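Local structure of PipY (Synechococcus elongatus, 5NLC) at residues 93-105 and 137-149. The protein binds pyridoxal 5'-phosphate and is probably involved in the homeostasis of this vitamin B6 cofactor. Sequence-based numbering, arbitrary orientation.
With PO4 (phosphate ion), chain C.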
ATOM      1  N   SER A  93      -8.345  -6.660  -8.246  1.00 18.68           N
ATOM      2  CA  SER A  93      -9.016  -7.219  -9.423  1.00 18.24           C
ATOM      3  C   SER A  93      -9.063  -6.200 -10.544  1.00 18.79           C
ATOM      4  O   SER A  93      -8.924  -4.953 -10.302  1.00 18.02           O
ATOM      5  CB  SER A  93     -10.456  -7.579  -9.060  1.00 18.69           C
ATOM      6  OG  SER A  93     -11.162  -6.384  -8.647  1.00 17.57           O
ATOM      7  N   TRP A  94      -9.335  -6.714 -11.734  1.00 18.72           N
ATOM      8  CA  TRP A  94      -9.544  -5.854 -12.873  1.00 19.33           C
ATOM      9  C   TRP A  94     -10.757  -4.963 -12.588  1.00 18.77           C
ATOM     10  O   TRP A  94     -10.739  -3.735 -12.823  1.00 18.26           O
ATOM     11  CB  TRP A  94      -9.778  -6.673 -14.170  1.00 20.17           C
ATOM     12  CG  TRP A  94     -10.414  -5.846 -15.178  1.00 20.39           C
ATOM     13  CD1 TRP A  94     -11.707  -5.845 -15.509  1.00 21.62           C
ATOM     14  CD2 TRP A  94      -9.816  -4.763 -15.907  1.00 21.08           C
ATOM     15  NE1 TRP A  94     -11.958  -4.883 -16.473  1.00 21.26           N
ATOM     16  CE2 TRP A  94     -10.813  -4.190 -16.704  1.00 21.35           C
ATOM     17  CE3 TRP A  94      -8.530  -4.240 -15.986  1.00 21.19           C
ATOM     18  CZ2 TRP A  94     -10.559  -3.111 -17.577  1.00 22.25           C
ATOM     19  CZ3 TRP A  94      -8.294  -3.152 -16.839  1.00 21.32           C
ATOM     20  CH2 TRP A  94      -9.288  -2.626 -17.616  1.00 22.18           C
ATOM     21  N   ALA A  95     -11.858  -5.558 -12.118  1.00 18.86           N
ATOM     22  CA  ALA A  95     -13.058  -4.755 -11.855  1.00 19.02           C
ATOM     23  C   ALA A  95     -12.809  -3.529 -10.968  1.00 18.74           C
ATOM     24  O   ALA A  95     -13.303  -2.442 -11.231  1.00 17.30           O
ATOM     25  CB  ALA A  95     -14.092  -5.615 -11.167  1.00 19.69           C
ATOM     26  N   LEU A  96     -11.992  -3.715  -9.934  1.00 18.30           N
ATOM     27  CA  LEU A  96     -11.778  -2.645  -8.989  1.00 18.13           C
ATOM     28  C   LEU A  96     -10.891  -1.596  -9.662  1.00 17.82           C
ATOM     29  O   LEU A  96     -11.096  -0.366  -9.468  1.00 17.59           O
ATOM     30  CB  LEU A  96     -11.132  -3.119  -7.686  1.00 18.39           C
ATOM     31  CG  LEU A  96     -10.907  -2.010  -6.615  1.00 18.69           C
ATOM     32  CD1 LEU A  96     -12.167  -1.253  -6.252  1.00 18.60           C
ATOM     33  CD2 LEU A  96     -10.194  -2.559  -5.350  1.00 19.06           C
ATOM     34  N   ALA A  97      -9.905  -2.037 -10.402  1.00 17.51           N
ATOM     35  CA  ALA A  97      -9.020  -1.090 -11.078  1.00 17.55           C
ATOM     36  C   ALA A  97      -9.814  -0.231 -12.056  1.00 18.16           C
ATOM     37  O   ALA A  97      -9.646   1.018 -12.076  1.00 18.08           O
ATOM     38  CB  ALA A  97      -7.935  -1.800 -11.830  1.00 17.83           C
ATOM     39  N   GLU A  98     -10.637  -0.894 -12.857  1.00 18.59           N
ATOM     40  CA  GLU A  98     -11.546  -0.189 -13.811  1.00 20.15           C
ATOM     41  C   GLU A  98     -12.473   0.795 -13.133  1.00 19.46           C
ATOM     42  O   GLU A  98     -12.682   1.941 -13.610  1.00 19.17           O
ATOM     43  CB  GLU A  98     -12.334  -1.187 -14.669  1.00 22.15           C
ATOM     44  CG  GLU A  98     -13.061  -0.430 -15.781  1.00 25.34           C
ATOM     45  CD  GLU A  98     -13.582  -1.257 -16.913  1.00 28.49           C
ATOM     46  OE1 GLU A  98     -14.125  -2.362 -16.683  1.00 31.48           O
ATOM     47  OE2 GLU A  98     -13.462  -0.746 -18.071  1.00 31.91           O
ATOM     48  N   ARG A  99     -13.062   0.354 -12.020  1.00 19.95           N
ATOM     49  CA  ARG A  99     -13.997   1.168 -11.260  1.00 21.29           C
ATOM     50  C   ARG A  99     -13.290   2.423 -10.710  1.00 19.84           C
ATOM     51  O   ARG A  99     -13.787   3.553 -10.879  1.00 19.86           O
ATOM     52  CB  ARG A  99     -14.602   0.330 -10.133  1.00 23.22           C
ATOM     53  CG  ARG A  99     -15.653   0.998  -9.269  1.00 26.65           C
ATOM     54  CD  ARG A  99     -16.965   1.003  -9.954  1.00 30.31           C
ATOM     55  NE  ARG A  99     -18.059   1.413  -9.097  1.00 33.71           N
ATOM     56  CZ  ARG A  99     -18.895   0.599  -8.456  1.00 35.95           C
ATOM     57  NH1 ARG A  99     -19.859   1.140  -7.730  1.00 36.79           N
ATOM     58  NH2 ARG A  99     -18.798  -0.735  -8.520  1.00 35.50           N
ATOM     59  N   LEU A 100     -12.112   2.256 -10.099  1.00 17.88           N
ATOM     60  CA  LEU A 100     -11.336   3.400  -9.609  1.00 17.95           C
ATOM     61  C   LEU A 100     -10.991   4.409 -10.751  1.00 18.21           C
ATOM     62  O   LEU A 100     -11.016   5.639 -10.568  1.00 17.24           O
ATOM     63  CB  LEU A 100     -10.050   2.919  -8.957  1.00 17.77           C
ATOM     64  CG  LEU A 100     -10.254   2.117  -7.623  1.00 17.39           C
ATOM     65  CD1 LEU A 100      -8.964   1.375  -7.240  1.00 17.74           C
ATOM     66  CD2 LEU A 100     -10.696   3.067  -6.515  1.00 17.98           C
ATOM     67  N   ASP A 101     -10.611   3.874 -11.877  1.00 18.31           N
ATOM     68  CA  ASP A 101     -10.276   4.694 -13.052  1.00 19.68           C
ATOM     69  C   ASP A 101     -11.502   5.506 -13.536  1.00 20.14           C
ATOM     70  O   ASP A 101     -11.375   6.687 -13.852  1.00 19.90           O
ATOM     71  CB  ASP A 101      -9.723   3.821 -14.169  1.00 20.12           C
ATOM     72  CG  ASP A 101      -9.288   4.643 -15.382  1.00 21.96           C
ATOM     73  OD1 ASP A 101      -8.178   5.192 -15.346  1.00 23.02           O
ATOM     74  OD2 ASP A 101     -10.068   4.727 -16.341  1.00 22.70           O
ATOM     75  N   ARG A 102     -12.670   4.888 -13.564  1.00 21.12           N
ATOM     76  CA  ARG A 102     -13.871   5.564 -14.007  1.00 22.84           C
ATOM     77  C   ARG A 102     -14.208   6.722 -13.014  1.00 21.67           C
ATOM     78  O   ARG A 102     -14.424   7.862 -13.412  1.00 19.10           O
ATOM     79  CB  ARG A 102     -15.027   4.596 -14.104  1.00 25.60           C
ATOM     80  CG  ARG A 102     -16.333   5.300 -14.473  1.00 30.55           C
ATOM     81  CD  ARG A 102     -17.493   4.351 -14.762  1.00 34.77           C
ATOM     82  NE  ARG A 102     -17.959   3.588 -13.597  1.00 38.50           N
ATOM     83  CZ  ARG A 102     -18.557   4.088 -12.502  1.00 41.81           C
ATOM     84  NH1 ARG A 102     -18.761   5.399 -12.316  1.00 43.60           N
ATOM     85  NH2 ARG A 102     -18.946   3.235 -11.551  1.00 42.84           N
ATOM     86  N   ILE A 103     -14.161   6.418 -11.722  1.00 20.51           N
ATOM     87  CA  ILE A 103     -14.434   7.391 -10.684  1.00 21.43           C
ATOM     88  C   ILE A 103     -13.395   8.473 -10.661  1.00 20.57           C
ATOM     89  O   ILE A 103     -13.757   9.664 -10.586  1.00 20.80           O
ATOM     90  CB  ILE A 103     -14.560   6.732  -9.300  1.00 22.45           C
ATOM     91  CG1 ILE A 103     -15.804   5.809  -9.264  1.00 23.91           C
ATOM     92  CG2 ILE A 103     -14.719   7.797  -8.207  1.00 23.70           C
ATOM     93  CD1 ILE A 103     -15.755   4.770  -8.114  1.00 24.95           C
ATOM     94  N   ALA A 104     -12.109   8.090 -10.769  1.00 19.97           N
ATOM     95  CA  ALA A 104     -10.998   9.058 -10.862  1.00 19.61           C
ATOM     96  C   ALA A 104     -11.237  10.085 -11.996  1.00 19.92           C
ATOM     97  O   ALA A 104     -11.125  11.290 -11.748  1.00 20.46           O
ATOM     98  CB  ALA A 104      -9.674   8.356 -11.023  1.00 18.77           C
ATOM     99  N   GLY A 105     -11.634   9.602 -13.158  1.00 20.32           N
ATOM    100  CA  GLY A 105     -11.951  10.457 -14.315  1.00 22.02           C
ATOM    101  C   GLY A 105     -13.109  11.418 -14.083  1.00 23.56           C
ATOM    102  O   GLY A 105     -13.041  12.610 -14.437  1.00 23.92           O
ATOM    103  N   LEU A 137      -2.721  -6.998 -18.359  1.00 22.23           N
ATOM    104  CA  LEU A 137      -1.770  -5.915 -18.440  1.00 22.24           C
ATOM    105  C   LEU A 137      -1.971  -4.877 -19.596  1.00 21.29           C
ATOM    106  O   LEU A 137      -1.805  -3.689 -19.361  1.00 20.55           O
ATOM    107  CB  LEU A 137      -0.372  -6.518 -18.506  1.00 24.73           C
ATOM    108  CG  LEU A 137       0.728  -6.067 -17.629  1.00 25.86           C
ATOM    109  CD1 LEU A 137       0.337  -5.849 -16.201  1.00 26.36           C
ATOM    110  CD2 LEU A 137       1.888  -7.022 -17.902  1.00 26.07           C
ATOM    111  N   PRO A 138      -2.369  -5.321 -20.786  1.00 21.14           N
ATOM    112  CA  PRO A 138      -2.604  -4.357 -21.831  1.00 21.74           C
ATOM    113  C   PRO A 138      -3.741  -3.411 -21.513  1.00 21.53           C
ATOM    114  O   PRO A 138      -3.655  -2.234 -21.831  1.00 22.54           O
ATOM    115  CB  PRO A 138      -2.942  -5.210 -23.055  1.00 22.13           C
ATOM    116  CG  PRO A 138      -2.310  -6.508 -22.776  1.00 22.18           C
ATOM    117  CD  PRO A 138      -2.453  -6.703 -21.300  1.00 21.18           C
ATOM    118  N   GLN A 139      -4.801  -3.931 -20.897  1.00 20.92           N
ATOM    119  CA  GLN A 139      -5.930  -3.104 -20.551  1.00 20.99           C
ATOM    120  C   GLN A 139      -5.615  -2.217 -19.339  1.00 19.60           C
ATOM    121  O   GLN A 139      -6.009  -1.038 -19.286  1.00 18.71           O
ATOM    122  CB  GLN A 139      -7.148  -3.966 -20.267  1.00 22.08           C
ATOM    123  CG  GLN A 139      -7.778  -4.523 -21.541  1.00 25.18           C
ATOM    124  CD  GLN A 139      -6.994  -5.631 -22.163  1.00 26.70           C
ATOM    125  OE1 GLN A 139      -6.466  -6.511 -21.431  1.00 29.22           O
ATOM    126  NE2 GLN A 139      -6.895  -5.628 -23.539  1.00 27.08           N
ATOM    127  N   LEU A 140      -4.865  -2.771 -18.374  1.00 18.78           N
ATOM    128  CA  LEU A 140      -4.400  -1.932 -17.264  1.00 18.74           C
ATOM    129  C   LEU A 140      -3.565  -0.748 -17.718  1.00 18.97           C
ATOM    130  O   LEU A 140      -3.707   0.370 -17.201  1.00 17.93           O
ATOM    131  CB  LEU A 140      -3.599  -2.757 -16.272  1.00 17.90           C
ATOM    132  CG  LEU A 140      -4.461  -3.732 -15.489  1.00 17.67           C
ATOM    133  CD1 LEU A 140      -3.597  -4.815 -14.878  1.00 18.10           C
ATOM    134  CD2 LEU A 140      -5.251  -3.031 -14.399  1.00 17.60           C
ATOM    135  N   SER A 141      -2.689  -1.001 -18.659  1.00 20.08           N
ATOM    136  CA  SER A 141      -1.866   0.021 -19.274  1.00 21.89           C
ATOM    137  C   SER A 141      -2.626   1.135 -19.974  1.00 23.38           C
ATOM    138  O   SER A 141      -2.119   2.241 -20.057  1.00 24.38           O
ATOM    139  CB  SER A 141      -0.892  -0.627 -20.286  1.00 23.85           C
ATOM    140  OG  SER A 141       0.019  -1.421 -19.542  1.00 25.93           O
ATOM    141  N   GLN A 142      -3.851   0.870 -20.397  1.00 23.74           N
ATOM    142  CA  GLN A 142      -4.691   1.899 -21.013  1.00 25.93           C
ATOM    143  C   GLN A 142      -5.599   2.676 -20.107  1.00 24.35           C
ATOM    144  O   GLN A 142      -6.343   3.537 -20.583  1.00 25.17           O
ATOM    145  CB  GLN A 142      -5.495   1.240 -22.127  1.00 27.74           C
ATOM    146  CG  GLN A 142      -4.509   0.743 -23.173  1.00 30.68           C
ATOM    147  CD  GLN A 142      -5.117  -0.205 -24.186  1.00 34.80           C
ATOM    148  OE1 GLN A 142      -6.203  -0.775 -23.982  1.00 37.97           O
ATOM    149  NE2 GLN A 142      -4.397  -0.396 -25.306  1.00 38.54           N
ATOM    150  N   LEU A 143      -5.633   2.335 -18.820  1.00 22.49           N
ATOM    151  CA  LEU A 143      -6.377   3.119 -17.857  1.00 22.87           C
ATOM    152  C   LEU A 143      -5.677   4.480 -17.738  1.00 23.76           C
ATOM    153  O   LEU A 143      -4.484   4.544 -17.460  1.00 25.67           O
ATOM    154  CB  LEU A 143      -6.470   2.376 -16.519  1.00 21.86           C
ATOM    155  CG  LEU A 143      -7.302   1.101 -16.514  1.00 22.04           C
ATOM    156  CD1 LEU A 143      -7.207   0.424 -15.148  1.00 22.31           C
ATOM    157  CD2 LEU A 143      -8.764   1.289 -16.910  1.00 22.39           C
ATOM    158  N   GLN A 144      -6.376   5.554 -18.049  1.00 23.48           N
ATOM    159  CA  GLN A 144      -5.733   6.871 -18.168  1.00 24.76           C
ATOM    160  C   GLN A 144      -5.799   7.727 -16.934  1.00 23.00           C
ATOM    161  O   GLN A 144      -5.084   8.724 -16.866  1.00 23.20           O
ATOM    162  CB  GLN A 144      -6.445   7.672 -19.268  1.00 27.93           C
ATOM    163  CG  GLN A 144      -6.472   6.969 -20.594  1.00 30.86           C
ATOM    164  CD  GLN A 144      -5.091   6.853 -21.197  1.00 35.83           C
ATOM    165  OE1 GLN A 144      -4.488   7.862 -21.592  1.00 42.85           O
ATOM    166  NE2 GLN A 144      -4.568   5.622 -21.275  1.00 38.99           N
ATOM    167  N   GLN A 145      -6.668   7.387 -15.993  1.00 20.50           N
ATOM    168  CA  GLN A 145      -6.967   8.262 -14.855  1.00 20.93           C
ATOM    169  C   GLN A 145      -6.402   7.771 -13.517  1.00 20.78           C
ATOM    170  O   GLN A 145      -6.795   8.312 -12.469  1.00 23.82           O
ATOM    171  CB  GLN A 145      -8.461   8.343 -14.641  1.00 21.53           C
ATOM    172  CG  GLN A 145      -9.311   8.441 -15.883  1.00 22.62           C
ATOM    173  CD  GLN A 145      -9.053   9.715 -16.625  1.00 23.77           C
ATOM    174  OE1 GLN A 145      -8.603  10.703 -16.045  1.00 27.51           O
ATOM    175  NE2 GLN A 145      -9.357   9.716 -17.867  1.00 24.15           N
ATOM    176  N   VAL A 146      -5.708   6.661 -13.507  1.00 19.49           N
ATOM    177  CA  VAL A 146      -5.017   6.202 -12.304  1.00 19.13           C
ATOM    178  C   VAL A 146      -3.574   6.090 -12.582  1.00 19.12           C
ATOM    179  O   VAL A 146      -3.216   6.061 -13.746  1.00 19.85           O
ATOM    180  CB  VAL A 146      -5.564   4.856 -11.874  1.00 19.32           C
ATOM    181  CG1 VAL A 146      -6.999   4.993 -11.321  1.00 18.84           C
ATOM    182  CG2 VAL A 146      -5.465   3.823 -12.993  1.00 19.78           C
ATOM    183  N   GLN A 147      -2.736   5.918 -11.538  1.00 18.47           N
ATOM    184  CA  GLN A 147      -1.275   5.756 -11.723  1.00 18.84           C
ATOM    185  C   GLN A 147      -0.916   4.453 -11.093  1.00 18.06           C
ATOM    186  O   GLN A 147      -0.774   4.380  -9.870  1.00 17.23           O
ATOM    187  CB  GLN A 147      -0.465   6.899 -11.093  1.00 20.28           C
ATOM    188  CG  GLN A 147      -0.756   8.276 -11.711  1.00 22.38           C
ATOM    189  CD  GLN A 147      -0.205   9.380 -10.843  1.00 23.90           C
ATOM    190  OE1 GLN A 147       0.966   9.645 -10.902  1.00 27.15           O
ATOM    191  NE2 GLN A 147      -1.026   9.940  -9.954  1.00 25.36           N
ATOM    192  N   ILE A 148      -0.803   3.411 -11.905  1.00 17.78           N
ATOM    193  CA  ILE A 148      -0.415   2.060 -11.363  1.00 18.34           C
ATOM    194  C   ILE A 148       1.077   2.087 -11.091  1.00 19.43           C
ATOM    195  O   ILE A 148       1.828   2.373 -12.007  1.00 21.18           O
ATOM    196  CB  ILE A 148      -0.827   0.943 -12.342  1.00 17.98           C
ATOM    197  CG1 ILE A 148      -2.340   0.906 -12.438  1.00 18.27           C
ATOM    198  CG2 ILE A 148      -0.323  -0.423 -11.818  1.00 18.65           C
ATOM    199  CD1 ILE A 148      -2.821   0.130 -13.658  1.00 18.21           C
ATOM    200  N   ARG A 149       1.532   1.840  -9.853  1.00 18.79           N
ATOM    201  CA  ARG A 149       2.941   2.060  -9.541  1.00 19.84           C
ATOM    202  C   ARG A 149       3.651   0.822  -9.035  1.00 18.64           C
ATOM    203  O   ARG A 149       4.874   0.859  -8.851  1.00 19.38           O
ATOM    204  CB  ARG A 149       3.042   3.156  -8.449  1.00 21.88           C
ATOM    205  CG  ARG A 149       2.546   4.518  -8.916  1.00 24.30           C
ATOM    206  CD  ARG A 149       3.254   5.039 -10.160  1.00 28.46           C
ATOM    207  NE  ARG A 149       4.677   5.044  -9.925  1.00 33.46           N
ATOM    208  CZ  ARG A 149       5.303   5.907  -9.114  1.00 38.70           C
ATOM    209  NH1 ARG A 149       6.630   5.778  -8.974  1.00 41.87           N
ATOM    210  NH2 ARG A 149       4.632   6.912  -8.464  1.00 38.89           N
TER
HETATM  211  P   PO4 C 301     -20.050   4.803  -8.437  1.00 68.30           P
HETATM  212  O1  PO4 C 301     -18.855   3.961  -8.788  1.00 68.02           O
HETATM  213  O2  PO4 C 301     -19.897   5.350  -7.034  1.00 60.77           O
HETATM  214  O3  PO4 C 301     -20.136   5.943  -9.432  1.00 63.86           O
HETATM  215  O4  PO4 C 301     -21.301   3.955  -8.555  1.00 66.32           O
HETATM  216  O   HOH W   1      -9.126   5.213 -18.750  1.00 20.31           O
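A single carboxylate, that of Asp-101, holds the turn 143-146 through both of its oxygens, one directly and one through water. OD1 takes the backbone N-H of Gln-145 at 2.7 Å, on its syn side and 19° out of the carboxylate plane, while OD2 accepts from a water 2.6 Å away that in turn receives the N-H of Gln-144. With CG anti to the backbone N (chi1 -177°), the Asp-101 side chain reaches off its helix into the turn, where Leu-143 CD2 and CB lie against its CG. Beside it, Val-146 CG1 rests on Asp-101 CA, 3.7 Å away, and Ala-104 CB sits against the Gln-145 carbonyl oxygen. In this modified TIM barrel of a fold type III PLP protein, helices 94-107 and 130-141 are successive outer helices, and the turn leads from the second into strand 147-152; the axes of the segments 94-105 and 137-141 run nearly parallel, 13° apart. Nearer the start of 94-105 the packing becomes apolar. Trp-94 CZ3 and CH2 each lie 3.7 Å from Gln-139 CB, which meets the ring obliquely, and Trp-94 CE3 meets Leu-140 CD2 at 3.8 Å. That same methyl and Leu-143 CD1 converge on Ala-97 CB, which also touches Val-91 of strand 87-91. Farther round the same helix, and with no part in the contact, Arg-99 and Arg-102 join Arg-79 in binding a phosphate ion, probably picked up from the crystallisation medium.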